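Local structure of DegV domain-containing protein spr0652 (Streptococcus pneumoniae, 6CNG) at residues A27-Q35 / K277-C285. The protein binds linoleic acid and probably other long-chain fatty acids, which it probably presents to a fatty acid kinase. Residues are numbered along the deposited sequence; the frame is centred on the assembly and turned at random.
Sequences ADSGCDYRQ and KILPTSGLC
Asp32 and Ser282 bring the two backbones to 4.9 Å between their CA atoms. Residues 27-35 leave strand 23-28 through a type I turn, Asp28 to Cys31. Residues 277-285 run from the edge strand 275-280 into helix 283-289. The segments thus join the two sheets of the DegV fold.

Ser282 is the N-cap of that helix. Ser282 OG lies between the backbone N and the carbonyl carbon (chi1 63°), where it accepts from Cys285 N at 3.1 Å. Ser282 OG also donates to Ser29 O at 2.5 Å, almost in line with the carbonyl. Ser282 N gives its hydrogen to Asp32 OD1 at 3.2 Å, on the anti side, tilted 15° out of the carboxylate plane. Cys285 SG packs 3.4 Å from Gly30 O. One water donates to both Asp32 O and Pro280 O. Farther along, Leu279 CD1 touches Tyr33 CE1 at 3.6 Å. At the helix start, Asp61 OD1 accepts from Gly283 N; Asp61 OD2 accepts from Leu284 N and is hydrogen-bonded to Ser29 OG.

Leu284 packs near the bound linoleic acid. Through its two bonds, Ser282 OG ties the turn to the helix start. The helix N-terminus probably stabilises the Asp32 and Asp61 carboxylates, with Arg34 salt-bridged to Asp61.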
loop_
_atom_site.group_PDB
_atom_site.type_symbol
_atom_site.label_atom_id
_atom_site.label_comp_id
_atom_site.label_asym_id
_atom_site.label_seq_id
_atom_site.Cartn_x
_atom_site.Cartn_y
_atom_site.Cartn_z
ATOM N N ALA A 27 3.485 4.669 -8.973
ATOM C CA ALA A 27 2.696 4.438 -7.777
ATOM C C ALA A 27 2.963 5.567 -6.800
ATOM O O ALA A 27 4.026 6.168 -6.820
ATOM C CB ALA A 27 3.046 3.096 -7.109
ATOM N N ASP A 28 1.995 5.863 -5.952
ATOM C CA ASP A 28 2.275 6.795 -4.867
ATOM C C ASP A 28 2.946 6.062 -3.691
ATOM O O ASP A 28 3.094 4.839 -3.690
ATOM C CB ASP A 28 1.001 7.556 -4.489
ATOM C CG ASP A 28 -0.100 6.660 -3.943
ATOM O OD1 ASP A 28 0.223 5.700 -3.192
ATOM O OD2 ASP A 28 -1.288 6.934 -4.238
ATOM N N SER A 29 3.358 6.819 -2.669
ATOM C CA SER A 29 4.127 6.237 -1.566
ATOM C C SER A 29 3.270 5.431 -0.545
ATOM O O SER A 29 3.786 5.033 0.516
ATOM C CB SER A 29 5.021 7.301 -0.934
ATOM O OG SER A 29 4.287 8.277 -0.266
ATOM N N GLY A 30 2.011 5.133 -0.873
ATOM C CA GLY A 30 1.296 4.030 -0.270
ATOM C C GLY A 30 1.774 2.671 -0.729
ATOM O O GLY A 30 1.379 1.663 -0.137
ATOM N N CYS A 31 2.576 2.633 -1.801
ATOM C CA CYS A 31 3.362 1.478 -2.219
ATOM C C CYS A 31 4.703 1.511 -1.501
ATOM O O CYS A 31 5.338 2.557 -1.387
ATOM C CB CYS A 31 3.620 1.532 -3.728
ATOM S SG CYS A 31 4.721 0.283 -4.441
ATOM N N ASP A 32 5.136 0.359 -1.032
ATOM C CA ASP A 32 6.333 0.302 -0.221
ATOM C C ASP A 32 7.615 0.173 -1.021
ATOM O O ASP A 32 8.683 0.340 -0.437
ATOM C CB ASP A 32 6.204 -0.868 0.753
ATOM C CG ASP A 32 4.917 -0.802 1.552
ATOM O OD1 ASP A 32 4.733 0.152 2.308
ATOM O OD2 ASP A 32 4.078 -1.681 1.376
ATOM N N TYR A 33 7.536 -0.115 -2.320
ATOM C CA TYR A 33 8.717 -0.217 -3.164
ATOM C C TYR A 33 9.324 1.160 -3.410
ATOM O O TYR A 33 8.622 2.105 -3.774
ATOM C CB TYR A 33 8.339 -0.829 -4.520
ATOM C CG TYR A 33 8.014 -2.302 -4.513
ATOM C CD1 TYR A 33 8.818 -3.212 -3.863
ATOM C CD2 TYR A 33 6.896 -2.775 -5.158
ATOM C CE1 TYR A 33 8.509 -4.558 -3.868
ATOM C CE2 TYR A 33 6.581 -4.104 -5.169
ATOM C CZ TYR A 33 7.385 -4.997 -4.528
ATOM O OH TYR A 33 7.033 -6.337 -4.557
ATOM N N ARG A 34 10.645 1.264 -3.244
ATOM C CA ARG A 34 11.390 2.366 -3.843
ATOM C C ARG A 34 12.014 1.953 -5.170
ATOM O O ARG A 34 12.140 2.776 -6.083
ATOM C CB ARG A 34 12.486 2.880 -2.898
ATOM C CG ARG A 34 12.151 2.939 -1.390
ATOM C CD ARG A 34 11.085 3.950 -1.085
ATOM N NE ARG A 34 11.213 4.469 0.271
ATOM C CZ ARG A 34 10.421 5.402 0.788
ATOM N NH1 ARG A 34 9.436 5.909 0.067
ATOM N NH2 ARG A 34 10.618 5.832 2.024
ATOM N N GLN A 35 12.362 0.676 -5.281
ATOM C CA GLN A 35 12.828 0.065 -6.506
ATOM C C GLN A 35 11.968 -1.159 -6.741
ATOM O O GLN A 35 11.702 -1.910 -5.810
ATOM C CB GLN A 35 14.284 -0.424 -6.370
ATOM C CG GLN A 35 15.321 0.654 -6.056
ATOM C CD GLN A 35 16.708 0.100 -5.777
ATOM O OE1 GLN A 35 17.668 0.435 -6.462
ATOM N NE2 GLN A 35 16.819 -0.735 -4.767
ATOM N N LYS A 277 6.969 -12.314 0.737
ATOM C CA LYS A 277 7.943 -11.244 0.887
ATOM C C LYS A 277 7.584 -10.407 2.112
ATOM O O LYS A 277 6.412 -10.213 2.430
ATOM C CB LYS A 277 7.941 -10.328 -0.345
ATOM C CG LYS A 277 8.138 -11.012 -1.701
ATOM C CD LYS A 277 7.733 -10.077 -2.877
ATOM C CE LYS A 277 7.406 -10.836 -4.189
ATOM N NZ LYS A 277 6.261 -11.817 -4.101
ATOM N N ILE A 278 8.597 -9.918 2.816
ATOM C CA ILE A 278 8.410 -9.005 3.941
ATOM C C ILE A 278 9.145 -7.719 3.574
ATOM O O ILE A 278 10.343 -7.756 3.254
ATOM C CB ILE A 278 8.939 -9.605 5.255
ATOM C CG1 ILE A 278 8.409 -11.023 5.461
ATOM C CG2 ILE A 278 8.593 -8.722 6.435
ATOM C CD1 ILE A 278 9.086 -11.766 6.606
ATOM N N LEU A 279 8.420 -6.597 3.558
ATOM C CA LEU A 279 8.994 -5.308 3.180
ATOM C C LEU A 279 8.803 -4.288 4.290
ATOM O O LEU A 279 7.784 -4.297 4.975
ATOM C CB LEU A 279 8.334 -4.721 1.925
ATOM C CG LEU A 279 8.398 -5.551 0.658
ATOM C CD1 LEU A 279 7.619 -4.828 -0.402
ATOM C CD2 LEU A 279 9.830 -5.732 0.264
ATOM N N PRO A 280 9.740 -3.372 4.466
ATOM C CA PRO A 280 9.503 -2.284 5.403
ATOM C C PRO A 280 8.491 -1.300 4.824
ATOM O O PRO A 280 8.444 -1.052 3.621
ATOM C CB PRO A 280 10.894 -1.670 5.574
ATOM C CG PRO A 280 11.562 -1.942 4.314
ATOM C CD PRO A 280 10.992 -3.185 3.728
ATOM N N THR A 281 7.661 -0.754 5.695
ATOM C CA THR A 281 6.692 0.228 5.255
ATOM C C THR A 281 7.362 1.506 4.753
ATOM O O THR A 281 8.464 1.873 5.180
ATOM C CB THR A 281 5.771 0.564 6.417
ATOM O OG1 THR A 281 6.532 0.634 7.621
ATOM C CG2 THR A 281 4.739 -0.490 6.580
ATOM N N SER A 282 6.660 2.202 3.859
ATOM C CA SER A 282 7.023 3.539 3.444
ATOM C C SER A 282 6.823 4.521 4.588
ATOM O O SER A 282 6.322 4.193 5.657
ATOM C CB SER A 282 6.167 3.968 2.253
ATOM O OG SER A 282 4.807 4.035 2.572
ATOM N N GLY A 283 7.221 5.766 4.347
ATOM C CA GLY A 283 6.994 6.804 5.338
ATOM C C GLY A 283 5.524 7.007 5.612
ATOM O O GLY A 283 5.098 7.094 6.759
ATOM N N LEU A 284 4.725 7.031 4.554
ATOM C CA LEU A 284 3.294 7.191 4.695
ATOM C C LEU A 284 2.695 6.007 5.414
ATOM O O LEU A 284 1.904 6.161 6.340
ATOM C CB LEU A 284 2.712 7.296 3.300
ATOM C CG LEU A 284 1.237 7.627 3.216
ATOM C CD1 LEU A 284 0.400 6.396 3.423
ATOM C CD2 LEU A 284 0.902 8.714 4.216
ATOM N N CYS A 285 3.024 4.819 4.971
ATOM C CA CYS A 285 2.447 3.651 5.603
ATOM C C CYS A 285 2.944 3.493 7.021
ATOM O O CYS A 285 2.188 3.059 7.881
ATOM C CB CYS A 285 2.719 2.421 4.763
ATOM S SG CYS A 285 1.805 2.428 3.194
HETATM O O HOH W 1 9.796 -1.171 1.374
#